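Local coordinates for poly(ADP-ribose) glycohydrolase (PDB 3SIG), which hydrolyses poly(ADP-ribose) as a microbial-type glycohydrolase with a macrodomain-like catalytic domain, here holding ADP-ribose in its pocket, at residues Leu196-Ala205 with Thr235-Phe246. Residues are numbered along the deposited sequence; the frame is centred on the assembly and turned at random.
Sequences LRGRAAKVLA and TFAGLLLDGGPF
L204 lays its CB over the centre of the F246 ring, 3.6 Å from the centroid and 7° off the ring normal. This is a CH-pi contact on the ring face. The CG of L204 stands anti to its carbonyl carbon (chi1 -65°), and its CD1 lies on the same side of the ring plane, just outside the ring outline, near F246 CD2 and CG. That methyl also meets L239 CB at 3.9 Å. The far end of the ring nears the helix backbone, with F246 CZ 3.5 Å from A205 N and close to A201 O. A valine in place of F246 would probably leave L204 CB without its aromatic face and open a gap beside A201 and A205.

L239 is a knob in a hole formed by R197, A200, A201 and L204. Its two methyls divide the work: L239 CD1 lies 3.7 Å from A200 CB, and CD2 turns to A201 CB. The axes of helix segments 196-205 and 235-240 cross at -55°. F236 CE1 adds a further contact to A200 CB.

T235 presses its methyl onto the backbone, with CG2 3.6 Å from R197 CA. Its OG1 is hydrogen-bonded to Q231 O in its own helix. R197 runs extended on the solvent side, and L239 CD2 lies over one face of its guanidinium. A water takes a weak bond from R197 NE and donates to T235 O at 2.8 Å.

After helix 229-240 the chain reverses in a type I' turn from L241 to G244. The bond from F246 N to L239 O, 2.8 Å, ties the returning chain to the helix end. Helix 46-54 adds L53 against A205 and F246. In this macrodomain-type fold, helix 229-240 is the crossover between neighbouring parallel strands 214-217 and 252-256. Helix 189-209 packs V203 on strand 163-175 of the same mixed sheet, and A237 touches helix 265-273.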
ATOM      1  N   LEU A 196     -10.079  -4.848 -11.628  1.00  9.67           N
ATOM      2  CA  LEU A 196      -9.570  -5.177 -10.294  1.00  8.13           C
ATOM      3  C   LEU A 196      -8.778  -6.471 -10.315  1.00  8.48           C
ATOM      4  O   LEU A 196      -7.708  -6.541  -9.721  1.00  9.68           O
ATOM      5  CB  LEU A 196     -10.722  -5.332  -9.304  1.00  9.49           C
ATOM      6  CG  LEU A 196     -11.342  -4.022  -8.819  1.00 10.14           C
ATOM      7  CD1 LEU A 196     -12.661  -4.342  -8.131  1.00 12.68           C
ATOM      8  CD2 LEU A 196     -10.446  -3.274  -7.873  1.00 11.95           C
ATOM      9  N   ARG A 197      -9.267  -7.492 -10.991  1.00  9.87           N
ATOM     10  CA  ARG A 197      -8.592  -8.761 -11.040  1.00  9.61           C
ATOM     11  C   ARG A 197      -7.253  -8.657 -11.756  1.00  9.89           C
ATOM     12  O   ARG A 197      -6.246  -9.186 -11.271  1.00 10.10           O
ATOM     13  CB  ARG A 197      -9.471  -9.804 -11.705  1.00 12.48           C
ATOM     14  CG  ARG A 197      -8.798 -11.156 -11.670  1.00 18.87           C
ATOM     15  CD  ARG A 197      -9.705 -12.267 -12.138  1.00 32.39           C
ATOM     16  NE  ARG A 197      -9.092 -13.575 -11.927  1.00 47.70           N
ATOM     17  CZ  ARG A 197      -8.282 -14.162 -12.803  1.00 56.21           C
ATOM     18  NH1 ARG A 197      -7.989 -13.562 -13.954  1.00 62.56           N
ATOM     19  NH2 ARG A 197      -7.768 -15.355 -12.532  1.00 58.21           N
ATOM     20  N   GLY A 198      -7.232  -8.003 -12.916  1.00 10.06           N
ATOM     21  CA  GLY A 198      -5.987  -7.855 -13.646  1.00 10.17           C
ATOM     22  C   GLY A 198      -4.926  -7.123 -12.858  1.00  8.67           C
ATOM     23  O   GLY A 198      -3.728  -7.470 -12.855  1.00 10.04           O
ATOM     24  N   ARG A 199      -5.343  -6.060 -12.195  1.00  7.97           N
ATOM     25  CA  ARG A 199      -4.432  -5.212 -11.443  1.00  7.71           C
ATOM     26  C   ARG A 199      -3.945  -5.881 -10.183  1.00  7.27           C
ATOM     27  O   ARG A 199      -2.760  -5.866  -9.894  1.00  8.10           O
ATOM     28  CB  ARG A 199      -5.112  -3.857 -11.172  1.00  8.51           C
ATOM     29  CG  ARG A 199      -4.176  -2.752 -10.713  1.00  8.04           C
ATOM     30  CD  ARG A 199      -4.835  -1.391 -10.797  1.00  9.48           C
ATOM     31  NE  ARG A 199      -5.210  -1.079 -12.178  1.00  9.69           N
ATOM     32  CZ  ARG A 199      -5.988  -0.078 -12.527  1.00 10.28           C
ATOM     33  NH1 ARG A 199      -6.306   0.070 -13.805  1.00 10.10           N
ATOM     34  NH2 ARG A 199      -6.511   0.721 -11.633  1.00  9.53           N
ATOM     35  N   ALA A 200      -4.855  -6.471  -9.428  1.00  7.59           N
ATOM     36  CA  ALA A 200      -4.449  -7.228  -8.249  1.00  6.57           C
ATOM     37  C   ALA A 200      -3.526  -8.395  -8.597  1.00  7.30           C
ATOM     38  O   ALA A 200      -2.559  -8.665  -7.865  1.00  8.35           O
ATOM     39  CB  ALA A 200      -5.670  -7.748  -7.495  1.00  8.30           C
ATOM     40  N   ALA A 201      -3.753  -9.039  -9.722  1.00  7.73           N
ATOM     41  CA  ALA A 201      -2.867 -10.110 -10.111  1.00  7.56           C
ATOM     42  C   ALA A 201      -1.453  -9.575 -10.329  1.00  8.45           C
ATOM     43  O   ALA A 201      -0.457 -10.236  -9.999  1.00  8.77           O
ATOM     44  CB  ALA A 201      -3.354 -10.778 -11.355  1.00  9.01           C
ATOM     45  N   LYS A 202      -1.357  -8.390 -10.925  1.00  8.34           N
ATOM     46  CA  LYS A 202      -0.064  -7.759 -11.175  1.00  8.27           C
ATOM     47  C   LYS A 202       0.632  -7.305  -9.893  1.00  9.25           C
ATOM     48  O   LYS A 202       1.863  -7.409  -9.760  1.00  9.29           O
ATOM     49  CB  LYS A 202      -0.240  -6.617 -12.208  1.00 10.29           C
ATOM     50  CG  LYS A 202      -0.562  -7.126 -13.561  1.00 10.23           C
ATOM     51  CD  LYS A 202      -0.858  -6.025 -14.569  1.00 12.32           C
ATOM     52  CE  LYS A 202      -1.031  -6.606 -15.962  1.00 14.58           C
ATOM     53  NZ  LYS A 202      -1.277  -5.546 -16.976  1.00 17.97           N
ATOM     54  N   VAL A 203      -0.132  -6.808  -8.937  1.00  7.44           N
ATOM     55  CA  VAL A 203       0.425  -6.500  -7.627  1.00  7.68           C
ATOM     56  C   VAL A 203       1.046  -7.759  -6.995  1.00  8.05           C
ATOM     57  O   VAL A 203       2.189  -7.715  -6.482  1.00  8.41           O
ATOM     58  CB  VAL A 203      -0.695  -5.962  -6.691  1.00  8.10           C
ATOM     59  CG1 VAL A 203      -0.223  -5.916  -5.249  1.00  9.70           C
ATOM     60  CG2 VAL A 203      -1.143  -4.572  -7.141  1.00  9.47           C
ATOM     61  N   LEU A 204       0.310  -8.867  -7.003  1.00  8.15           N
ATOM     62  CA  LEU A 204       0.810 -10.106  -6.433  1.00  6.90           C
ATOM     63  C   LEU A 204       2.009 -10.611  -7.214  1.00  8.12           C
ATOM     64  O   LEU A 204       2.976 -11.128  -6.622  1.00  9.38           O
ATOM     65  CB  LEU A 204      -0.288 -11.165  -6.382  1.00  9.10           C
ATOM     66  CG  LEU A 204      -1.478 -10.897  -5.472  1.00 11.64           C
ATOM     67  CD1 LEU A 204      -2.455 -12.066  -5.503  1.00 11.50           C
ATOM     68  CD2 LEU A 204      -1.053 -10.638  -4.130  1.00 13.02           C
ATOM     69  N   ALA A 205       1.984 -10.476  -8.532  1.00  8.56           N
ATOM     70  CA  ALA A 205       3.125 -10.913  -9.323  1.00  9.92           C
ATOM     71  C   ALA A 205       4.360 -10.107  -8.965  1.00  8.94           C
ATOM     72  O   ALA A 205       5.458 -10.689  -8.904  1.00 11.28           O
ATOM     73  CB  ALA A 205       2.828 -10.809 -10.818  1.00 10.42           C
ATOM     74  N   THR A 235     -12.113 -10.532  -5.405  1.00 10.39           N
ATOM     75  CA  THR A 235     -11.014 -10.411  -6.361  1.00 11.13           C
ATOM     76  C   THR A 235      -9.783 -11.102  -5.794  1.00 10.67           C
ATOM     77  O   THR A 235      -9.154 -11.942  -6.460  1.00 11.18           O
ATOM     78  CB  THR A 235     -10.708  -8.949  -6.660  1.00 12.05           C
ATOM     79  OG1 THR A 235     -11.844  -8.358  -7.298  1.00 14.78           O
ATOM     80  CG2 THR A 235      -9.509  -8.774  -7.559  1.00 13.64           C
ATOM     81  N   PHE A 236      -9.420 -10.759  -4.563  1.00  8.87           N
ATOM     82  CA  PHE A 236      -8.267 -11.408  -3.918  1.00  8.44           C
ATOM     83  C   PHE A 236      -8.512 -12.893  -3.700  1.00  8.97           C
ATOM     84  O   PHE A 236      -7.597 -13.703  -3.872  1.00 10.68           O
ATOM     85  CB  PHE A 236      -7.849 -10.715  -2.629  1.00 10.91           C
ATOM     86  CG  PHE A 236      -7.220  -9.381  -2.843  1.00  8.87           C
ATOM     87  CD1 PHE A 236      -6.000  -9.275  -3.483  1.00 10.51           C
ATOM     88  CD2 PHE A 236      -7.803  -8.233  -2.328  1.00  9.31           C
ATOM     89  CE1 PHE A 236      -5.382  -8.016  -3.661  1.00  9.88           C
ATOM     90  CE2 PHE A 236      -7.178  -6.992  -2.487  1.00 11.29           C
ATOM     91  CZ  PHE A 236      -5.967  -6.897  -3.152  1.00 10.35           C
ATOM     92  N   ALA A 237      -9.738 -13.266  -3.352  1.00 10.58           N
ATOM     93  CA  ALA A 237     -10.051 -14.682  -3.159  1.00 10.63           C
ATOM     94  C   ALA A 237      -9.867 -15.503  -4.418  1.00 10.69           C
ATOM     95  O   ALA A 237      -9.348 -16.627  -4.364  1.00 12.96           O
ATOM     96  CB  ALA A 237     -11.485 -14.852  -2.662  1.00 11.31           C
ATOM     97  N   GLY A 238     -10.304 -14.993  -5.551  1.00 11.91           N
ATOM     98  CA  GLY A 238     -10.129 -15.715  -6.795  1.00 12.93           C
ATOM     99  C   GLY A 238      -8.669 -15.933  -7.161  1.00 11.63           C
ATOM    100  O   GLY A 238      -8.327 -16.914  -7.828  1.00 13.60           O
ATOM    101  N   LEU A 239      -7.795 -15.046  -6.718  1.00 10.45           N
ATOM    102  CA  LEU A 239      -6.370 -15.162  -6.979  1.00 10.06           C
ATOM    103  C   LEU A 239      -5.673 -16.095  -6.000  1.00 11.24           C
ATOM    104  O   LEU A 239      -4.723 -16.804  -6.378  1.00 12.02           O
ATOM    105  CB  LEU A 239      -5.710 -13.775  -6.915  1.00  9.36           C
ATOM    106  CG  LEU A 239      -6.136 -12.854  -8.064  1.00 11.04           C
ATOM    107  CD1 LEU A 239      -5.712 -11.392  -7.763  1.00 11.87           C
ATOM    108  CD2 LEU A 239      -5.639 -13.292  -9.417  1.00 13.54           C
ATOM    109  N   LEU A 240      -6.164 -16.133  -4.762  1.00 12.20           N
ATOM    110  CA  LEU A 240      -5.447 -16.832  -3.688  1.00 12.50           C
ATOM    111  C   LEU A 240      -6.079 -18.151  -3.284  1.00 13.20           C
ATOM    112  O   LEU A 240      -5.391 -18.987  -2.687  1.00 15.37           O
ATOM    113  CB  LEU A 240      -5.365 -15.952  -2.436  1.00 12.00           C
ATOM    114  CG  LEU A 240      -4.501 -14.709  -2.594  1.00 12.21           C
ATOM    115  CD1 LEU A 240      -4.820 -13.727  -1.473  1.00 14.20           C
ATOM    116  CD2 LEU A 240      -3.007 -15.030  -2.605  1.00 14.88           C
ATOM    117  N   LEU A 241      -7.346 -18.356  -3.620  1.00 11.67           N
ATOM    118  CA  LEU A 241      -8.097 -19.544  -3.165  1.00 14.85           C
ATOM    119  C   LEU A 241      -8.588 -20.358  -4.353  1.00 13.06           C
ATOM    120  O   LEU A 241      -8.452 -19.973  -5.511  1.00 13.87           O
ATOM    121  CB  LEU A 241      -9.308 -19.120  -2.333  1.00 14.04           C
ATOM    122  CG  LEU A 241      -9.048 -18.240  -1.120  1.00 15.65           C
ATOM    123  CD1 LEU A 241     -10.333 -17.895  -0.359  1.00 18.25           C
ATOM    124  CD2 LEU A 241      -8.088 -18.910  -0.205  1.00 19.09           C
ATOM    125  N   ASP A 242      -9.166 -21.519  -4.057  1.00 14.10           N
ATOM    126  CA  ASP A 242      -9.737 -22.427  -5.047  1.00 15.59           C
ATOM    127  C   ASP A 242      -8.870 -22.621  -6.279  1.00 16.88           C
ATOM    128  O   ASP A 242      -9.362 -22.548  -7.413  1.00 18.18           O
ATOM    129  CB  ASP A 242     -11.142 -21.984  -5.455  1.00 17.45           C
ATOM    130  CG  ASP A 242     -11.928 -23.101  -6.162  1.00 19.65           C
ATOM    131  OD1 ASP A 242     -11.687 -24.302  -5.885  1.00 17.12           O
ATOM    132  OD2 ASP A 242     -12.803 -22.796  -7.015  1.00 23.68           O
ATOM    133  N   GLY A 243      -7.599 -22.918  -6.062  1.00 16.32           N
ATOM    134  CA  GLY A 243      -6.701 -23.219  -7.160  1.00 17.51           C
ATOM    135  C   GLY A 243      -6.398 -22.044  -8.074  1.00 16.22           C
ATOM    136  O   GLY A 243      -6.012 -22.211  -9.223  1.00 17.81           O
ATOM    137  N   GLY A 244      -6.529 -20.829  -7.556  1.00 14.09           N
ATOM    138  CA  GLY A 244      -6.266 -19.632  -8.327  1.00 13.32           C
ATOM    139  C   GLY A 244      -4.767 -19.501  -8.572  1.00 13.92           C
ATOM    140  O   GLY A 244      -3.976 -20.254  -8.007  1.00 14.35           O
ATOM    141  N   PRO A 245      -4.360 -18.536  -9.414  1.00 12.95           N
ATOM    142  CA  PRO A 245      -2.975 -18.478  -9.876  1.00 13.71           C
ATOM    143  C   PRO A 245      -1.943 -18.272  -8.789  1.00 14.02           C
ATOM    144  O   PRO A 245      -0.795 -18.650  -8.984  1.00 16.21           O
ATOM    145  CB  PRO A 245      -2.974 -17.312 -10.864  1.00 14.91           C
ATOM    146  CG  PRO A 245      -4.228 -16.611 -10.665  1.00 19.34           C
ATOM    147  CD  PRO A 245      -5.208 -17.584 -10.146  1.00 14.67           C
ATOM    148  N   PHE A 246      -2.335 -17.661  -7.672  1.00 11.89           N
ATOM    149  CA  PHE A 246      -1.423 -17.438  -6.554  1.00 11.72           C
ATOM    150  C   PHE A 246      -1.690 -18.357  -5.359  1.00 12.69           C
ATOM    151  O   PHE A 246      -1.138 -18.134  -4.286  1.00 13.53           O
ATOM    152  CB  PHE A 246      -1.407 -15.947  -6.127  1.00 11.40           C
ATOM    153  CG  PHE A 246      -0.765 -15.075  -7.156  1.00 10.77           C
ATOM    154  CD1 PHE A 246       0.581 -14.926  -7.162  1.00 10.39           C
ATOM    155  CD2 PHE A 246      -1.520 -14.487  -8.168  1.00 11.16           C
ATOM    156  CE1 PHE A 246       1.196 -14.147  -8.140  1.00 11.89           C
ATOM    157  CE2 PHE A 246      -0.903 -13.723  -9.147  1.00 12.16           C
ATOM    158  CZ  PHE A 246       0.440 -13.554  -9.128  1.00 12.13           C
TER
HETATM  159  O   HOH W   1     -10.097 -13.001  -8.886  1.00 20.39           O